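Oxidoreductase, short chain dehydrogenase/reductase family protein (Collinsella aerofaciens, PDB 5FYD) catalyses the NADPH-dependent reduction of the 7-oxo group of 7-oxolithocholate to give ursodeoxycholate, as a homodimeric 7beta-hydroxysteroid dehydrogenase. Local coordinates at residues K22-K27 with A137-S142; G86-V91 with K121-Y126. All coordinates share one frame; numbering follows the deposited sequence.

Contact 1 (K22-K27 with A137-S142)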
loop_
_atom_site.group_PDB
_atom_site.type_symbol
_atom_site.label_atom_id
_atom_site.label_comp_id
_atom_site.label_asym_id
_atom_site.label_seq_id
_atom_site.Cartn_x
_atom_site.Cartn_y
_atom_site.Cartn_z
ATOM N N LYS A 22 12.338 -10.182 -5.165
ATOM C CA LYS A 22 13.620 -10.160 -4.525
ATOM C C LYS A 22 13.961 -11.511 -3.906
ATOM O O LYS A 22 15.087 -11.984 -3.991
ATOM C CB LYS A 22 13.639 -9.058 -3.487
ATOM C CG LYS A 22 14.953 -8.972 -2.755
ATOM C CD LYS A 22 15.045 -7.730 -1.902
ATOM C CE LYS A 22 16.213 -7.899 -0.960
ATOM N NZ LYS A 22 16.408 -6.709 -0.107
ATOM N N ALA A 23 12.983 -12.136 -3.278
ATOM C CA ALA A 23 13.234 -13.422 -2.652
ATOM C C ALA A 23 13.521 -14.515 -3.688
ATOM O O ALA A 23 14.317 -15.413 -3.431
ATOM C CB ALA A 23 12.079 -13.806 -1.748
ATOM N N PHE A 24 12.885 -14.431 -4.869
ATOM C CA PHE A 24 13.252 -15.347 -5.965
ATOM C C PHE A 24 14.716 -15.159 -6.392
ATOM O O PHE A 24 15.440 -16.135 -6.619
ATOM C CB PHE A 24 12.318 -15.202 -7.184
ATOM C CG PHE A 24 11.103 -16.097 -7.137
ATOM C CD1 PHE A 24 11.239 -17.469 -7.320
ATOM C CD2 PHE A 24 9.836 -15.580 -6.874
ATOM C CE1 PHE A 24 10.144 -18.298 -7.247
ATOM C CE2 PHE A 24 8.730 -16.400 -6.814
ATOM C CZ PHE A 24 8.890 -17.759 -7.007
ATOM N N CYS A 25 15.151 -13.907 -6.512
ATOM C CA CYS A 25 16.538 -13.617 -6.917
ATOM C C CYS A 25 17.510 -14.231 -5.918
ATOM O O CYS A 25 18.472 -14.909 -6.298
ATOM C CB CYS A 25 16.799 -12.115 -6.996
ATOM S SG CYS A 25 15.918 -11.256 -8.334
ATOM N N GLU A 26 17.231 -14.012 -4.639
ATOM C CA GLU A 26 18.119 -14.517 -3.582
ATOM C C GLU A 26 18.138 -16.034 -3.565
ATOM O O GLU A 26 19.198 -16.636 -3.427
ATOM C CB GLU A 26 17.728 -13.952 -2.212
ATOM C CG GLU A 26 17.854 -12.448 -2.128
ATOM C CD GLU A 26 17.146 -11.839 -0.918
ATOM O OE1 GLU A 26 16.207 -12.446 -0.367
ATOM O OE2 GLU A 26 17.518 -10.728 -0.536
ATOM N N LYS A 27 16.969 -16.663 -3.726
ATOM C CA LYS A 27 16.874 -18.130 -3.692
ATOM C C LYS A 27 17.651 -18.786 -4.853
ATOM O O LYS A 27 18.437 -19.718 -4.629
ATOM C CB LYS A 27 15.415 -18.592 -3.683
ATOM C CG LYS A 27 15.215 -20.094 -3.601
ATOM C CD LYS A 27 15.677 -20.704 -2.284
ATOM C CE LYS A 27 15.156 -22.129 -2.134
ATOM N NZ LYS A 27 15.136 -22.574 -0.714
ATOM N N ALA A 137 13.052 -24.769 -15.610
ATOM C CA ALA A 137 11.994 -24.659 -14.619
ATOM C C ALA A 137 11.293 -23.332 -14.689
ATOM O O ALA A 137 11.917 -22.307 -14.978
ATOM C CB ALA A 137 12.565 -24.875 -13.247
ATOM N N VAL A 138 9.988 -23.347 -14.439
ATOM C CA VAL A 138 9.206 -22.134 -14.356
ATOM C C VAL A 138 8.382 -22.197 -13.082
ATOM O O VAL A 138 7.719 -23.207 -12.830
ATOM C CB VAL A 138 8.229 -21.985 -15.535
ATOM C CG1 VAL A 138 7.384 -20.700 -15.385
ATOM C CG2 VAL A 138 8.984 -21.982 -16.853
ATOM N N ILE A 139 8.417 -21.133 -12.289
ATOM C CA ILE A 139 7.459 -20.958 -11.182
ATOM C C ILE A 139 6.794 -19.631 -11.392
ATOM O O ILE A 139 7.439 -18.607 -11.287
ATOM C CB ILE A 139 8.133 -20.981 -9.791
ATOM C CG1 ILE A 139 8.818 -22.332 -9.552
ATOM C CG2 ILE A 139 7.101 -20.672 -8.689
ATOM C CD1 ILE A 139 9.671 -22.359 -8.291
ATOM N N ASN A 140 5.511 -19.642 -11.713
ATOM C CA ASN A 140 4.776 -18.406 -11.862
ATOM C C ASN A 140 3.951 -18.143 -10.616
ATOM O O ASN A 140 3.534 -19.060 -9.919
ATOM C CB ASN A 140 3.889 -18.430 -13.096
ATOM C CG ASN A 140 4.678 -18.486 -14.365
ATOM O OD1 ASN A 140 5.746 -17.879 -14.480
ATOM N ND2 ASN A 140 4.162 -19.221 -15.348
ATOM N N VAL A 141 3.724 -16.867 -10.342
ATOM C CA VAL A 141 3.050 -16.436 -9.126
ATOM C C VAL A 141 1.624 -15.998 -9.426
ATOM O O VAL A 141 1.388 -15.120 -10.262
ATOM C CB VAL A 141 3.854 -15.307 -8.474
ATOM C CG1 VAL A 141 3.165 -14.805 -7.207
ATOM C CG2 VAL A 141 5.258 -15.798 -8.186
ATOM N N SER A 142 0.670 -16.645 -8.771
ATOM C CA SER A 142 -0.717 -16.196 -8.772
ATOM C C SER A 142 -1.141 -15.656 -7.402
ATOM O O SER A 142 -0.316 -15.477 -6.479
ATOM C CB SER A 142 -1.622 -17.327 -9.264
ATOM O OG SER A 142 -2.926 -16.847 -9.545
#

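Contact 2 (G86-V91 with K121-Y126)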
loop_
_atom_site.group_PDB
_atom_site.type_symbol
_atom_site.label_atom_id
_atom_site.label_comp_id
_atom_site.label_asym_id
_atom_site.label_seq_id
_atom_site.Cartn_x
_atom_site.Cartn_y
_atom_site.Cartn_z
ATOM N N GLY A 86 18.015 -21.546 -17.370
ATOM C CA GLY A 86 17.490 -22.656 -16.552
ATOM C C GLY A 86 16.174 -22.401 -15.831
ATOM O O GLY A 86 15.481 -23.356 -15.458
ATOM N N PHE A 87 15.822 -21.131 -15.626
ATOM C CA PHE A 87 14.699 -20.799 -14.755
ATOM C C PHE A 87 14.018 -19.526 -15.193
ATOM O O PHE A 87 14.681 -18.597 -15.633
ATOM C CB PHE A 87 15.176 -20.624 -13.309
ATOM C CG PHE A 87 14.084 -20.320 -12.343
ATOM C CD1 PHE A 87 13.279 -21.345 -11.851
ATOM C CD2 PHE A 87 13.865 -19.030 -11.893
ATOM C CE1 PHE A 87 12.255 -21.077 -10.956
ATOM C CE2 PHE A 87 12.853 -18.759 -10.986
ATOM C CZ PHE A 87 12.048 -19.783 -10.508
ATOM N N MET A 88 12.698 -19.504 -15.072
ATOM C CA MET A 88 11.928 -18.271 -15.222
ATOM C C MET A 88 10.872 -18.196 -14.133
ATOM O O MET A 88 10.257 -19.205 -13.796
ATOM C CB MET A 88 11.245 -18.191 -16.600
ATOM C CG MET A 88 10.566 -16.856 -16.906
ATOM S SD MET A 88 9.299 -16.977 -18.216
ATOM C CE MET A 88 7.886 -17.472 -17.272
ATOM N N SER A 89 10.673 -17.001 -13.582
ATOM C CA SER A 89 9.509 -16.732 -12.726
ATOM C C SER A 89 8.854 -15.433 -13.161
ATOM O O SER A 89 9.533 -14.407 -13.215
ATOM C CB SER A 89 9.873 -16.622 -11.246
ATOM O OG SER A 89 8.746 -16.303 -10.471
ATOM N N TYR A 90 7.544 -15.481 -13.423
ATOM C CA TYR A 90 6.768 -14.275 -13.644
ATOM C C TYR A 90 6.114 -13.847 -12.336
ATOM O O TYR A 90 5.228 -14.544 -11.828
ATOM C CB TYR A 90 5.730 -14.458 -14.741
ATOM C CG TYR A 90 5.297 -13.131 -15.307
ATOM C CD1 TYR A 90 6.057 -12.529 -16.293
ATOM C CD2 TYR A 90 4.181 -12.471 -14.852
ATOM C CE1 TYR A 90 5.719 -11.321 -16.839
ATOM C CE2 TYR A 90 3.820 -11.244 -15.387
ATOM C CZ TYR A 90 4.603 -10.661 -16.388
ATOM O OH TYR A 90 4.290 -9.425 -16.960
ATOM N N VAL A 91 6.603 -12.728 -11.796
ATOM C CA VAL A 91 6.196 -12.204 -10.502
ATOM C C VAL A 91 5.413 -10.899 -10.600
ATOM O O VAL A 91 4.618 -10.601 -9.723
ATOM C CB VAL A 91 7.434 -11.919 -9.601
ATOM C CG1 VAL A 91 6.992 -11.518 -8.190
ATOM C CG2 VAL A 91 8.354 -13.110 -9.566
ATOM N N LYS A 121 3.801 -13.833 -23.358
ATOM C CA LYS A 121 4.947 -13.716 -24.261
ATOM C C LYS A 121 6.177 -14.335 -23.617
ATOM O O LYS A 121 6.882 -15.130 -24.247
ATOM C CB LYS A 121 5.227 -12.245 -24.618
ATOM C CG LYS A 121 4.245 -11.658 -25.621
ATOM C CD LYS A 121 4.640 -10.232 -25.976
ATOM C CE LYS A 121 3.888 -9.746 -27.202
ATOM N NZ LYS A 121 4.450 -8.423 -27.611
ATOM N N CYS A 122 6.411 -13.981 -22.353
ATOM C CA CYS A 122 7.566 -14.498 -21.640
ATOM C C CYS A 122 7.431 -15.989 -21.437
ATOM O O CYS A 122 8.372 -16.734 -21.696
ATOM C CB CYS A 122 7.763 -13.774 -20.312
ATOM S SG CYS A 122 8.330 -12.079 -20.515
ATOM N N PHE A 123 6.270 -16.437 -20.969
ATOM C CA PHE A 123 6.065 -17.867 -20.681
ATOM C C PHE A 123 6.274 -18.690 -21.957
ATOM O O PHE A 123 6.959 -19.704 -21.937
ATOM C CB PHE A 123 4.657 -18.085 -20.165
ATOM C CG PHE A 123 4.399 -19.381 -19.416
ATOM C CD1 PHE A 123 5.392 -20.255 -18.984
ATOM C CD2 PHE A 123 3.074 -19.668 -19.077
ATOM C CE1 PHE A 123 5.062 -21.409 -18.295
ATOM C CE2 PHE A 123 2.739 -20.791 -18.364
ATOM C CZ PHE A 123 3.738 -21.668 -17.968
ATOM N N HIS A 124 5.722 -18.196 -23.062
ATOM C CA HIS A 124 5.840 -18.882 -24.349
ATOM C C HIS A 124 7.286 -18.955 -24.826
ATOM O O HIS A 124 7.768 -20.008 -25.205
ATOM C CB HIS A 124 4.999 -18.163 -25.397
ATOM C CG HIS A 124 5.098 -18.754 -26.763
ATOM N ND1 HIS A 124 5.777 -18.141 -27.787
ATOM C CD2 HIS A 124 4.585 -19.896 -27.278
ATOM C CE1 HIS A 124 5.665 -18.872 -28.886
ATOM N NE2 HIS A 124 4.950 -19.941 -28.600
ATOM N N HIS A 125 7.967 -17.821 -24.779
ATOM C CA HIS A 125 9.324 -17.719 -25.299
ATOM C C HIS A 125 10.269 -18.648 -24.529
ATOM O O HIS A 125 10.982 -19.466 -25.136
ATOM C CB HIS A 125 9.739 -16.273 -25.221
ATOM C CG HIS A 125 11.115 -16.004 -25.706
ATOM N ND1 HIS A 125 11.376 -15.553 -26.979
ATOM C CD2 HIS A 125 12.304 -16.072 -25.074
ATOM C CE1 HIS A 125 12.679 -15.398 -27.122
ATOM N NE2 HIS A 125 13.260 -15.682 -25.974
ATOM N N TYR A 126 10.227 -18.580 -23.196
ATOM C CA TYR A 126 11.118 -19.413 -22.386
ATOM C C TYR A 126 10.688 -20.867 -22.358
ATOM O O TYR A 126 11.560 -21.744 -22.291
ATOM C CB TYR A 126 11.397 -18.779 -21.014
ATOM C CG TYR A 126 12.149 -17.490 -21.227
ATOM C CD1 TYR A 126 13.504 -17.493 -21.527
ATOM C CD2 TYR A 126 11.490 -16.276 -21.205
ATOM C CE1 TYR A 126 14.185 -16.314 -21.793
ATOM C CE2 TYR A 126 12.154 -15.096 -21.473
ATOM C CZ TYR A 126 13.501 -15.110 -21.768
ATOM O OH TYR A 126 14.187 -13.932 -22.033
#

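Contact 1 (K22-K27 with A137-S142)
F24 is the one residue of helix segment 22-27 that reaches the strand segment 137-142. Its ring meets two aliphatic side chains there, I139 and V141. The contact is small, burying 126 Å² in all, and all three touching residues are buried. The nearest CA atoms, those of F24 and I139, are 9.6 Å apart, and the phenyl ring spans the gap.

The packing across the contact is purely apolar; no hydrogen bond crosses it. F24 CZ lies 3.8 Å from I139 CG2, and F24 CE1 is 4.1 Å from the same methyl. At the other meta carbon, F24 CE2 lies 3.8 Å from V141 CG2. Both methyls come in obliquely to the ring. With chi1 of I139 at -61°, CG2 lies anti to the backbone N and faces the ring, while the longer CG1-CD1 branch leans outward and back toward the A137 end of the strand. In V141 the touching methyl is the one anti to the carbonyl carbon. I139 and V141 are two apart on the strand and share a face; N140 between them turns to the other face.

Polar groups of both segments bond elsewhere in the chain. V141 O accepts a hydrogen bond from K160 NZ, and S142 OG bonds to K160 O. N140 bonds through its amide to T167 OG1 and Y90 N, and K27 NZ forms a salt bridge with D219.

K160 is, by analogy with relatives, the lysine that lowers the pKa of Y156, the probable proton acceptor. F24 also sits next to V20, part of the NADP(+) site. This is the Rossmann-fold core of a short-chain dehydrogenase, where the helix after the glycine-rich nucleotide loop packs on the central parallel sheet.

Contact 2 (G86-V91 with K121-Y126)
M88 pushes its thioether between C122, F123 and Y126, where strand 85-90 packs on helix 105-132. This is the first half of a beta-alpha-beta crossover of the Rossmann fold, with strand 136-143 as the return strand. The strand and helix segments run nearly antiparallel, at 167°, with their axes 9.5 Å apart at closest.

The tight part is built round the end of M88. M88 SD lies 3.6 Å from C122 O. That backbone oxygen also takes the helix bond from Y126 N. M88 SD is 3.8 Å from Y126 CD2, an oblique Met-aromatic contact. M88 leaves the strand extended and then bends at chi3 (85°). The bend brings M88 CE to 3.9 Å from F123 CA, with F123 CD1 at 4.1 Å. No hydrogen bond crosses the contact.

The rest is looser. Y90 barely reaches segment 121-126; it is held instead by earlier turns of the same helix, through OH to V114 O and an edge-to-face meeting with F119. The outer side of the helix carries K121 and H124, both exposed, and the partly exposed H125, whose ring stacks with F77. The Y126 hydroxyl bonds to T80 OG1. The Y126 ring lies between the two zones: M88 SD is on one side of its plane, and on the other H125 CD2 sits 3.6 Å above the ring centre.

From the N terminus, the chain passes through helix 19-30, which supplies the first half of contact 1. It then runs through strand 85-90 and helix 105-132, which meet in contact 2 and close a loop of 29 residues. Strand 136-143 follows and closes the larger loop of contact 1, with 109 residues between its segments. Contact 2 is therefore nested inside contact 1. Strands 85-90 and 136-143 are neighbours in the parallel sheet, and the two helices pack on opposite faces of it. The contacts touch directly: I139 O lies 2.8 Å from S89 OG, a probable hydrogen bond, and N140 OD1 packs against M88 CE.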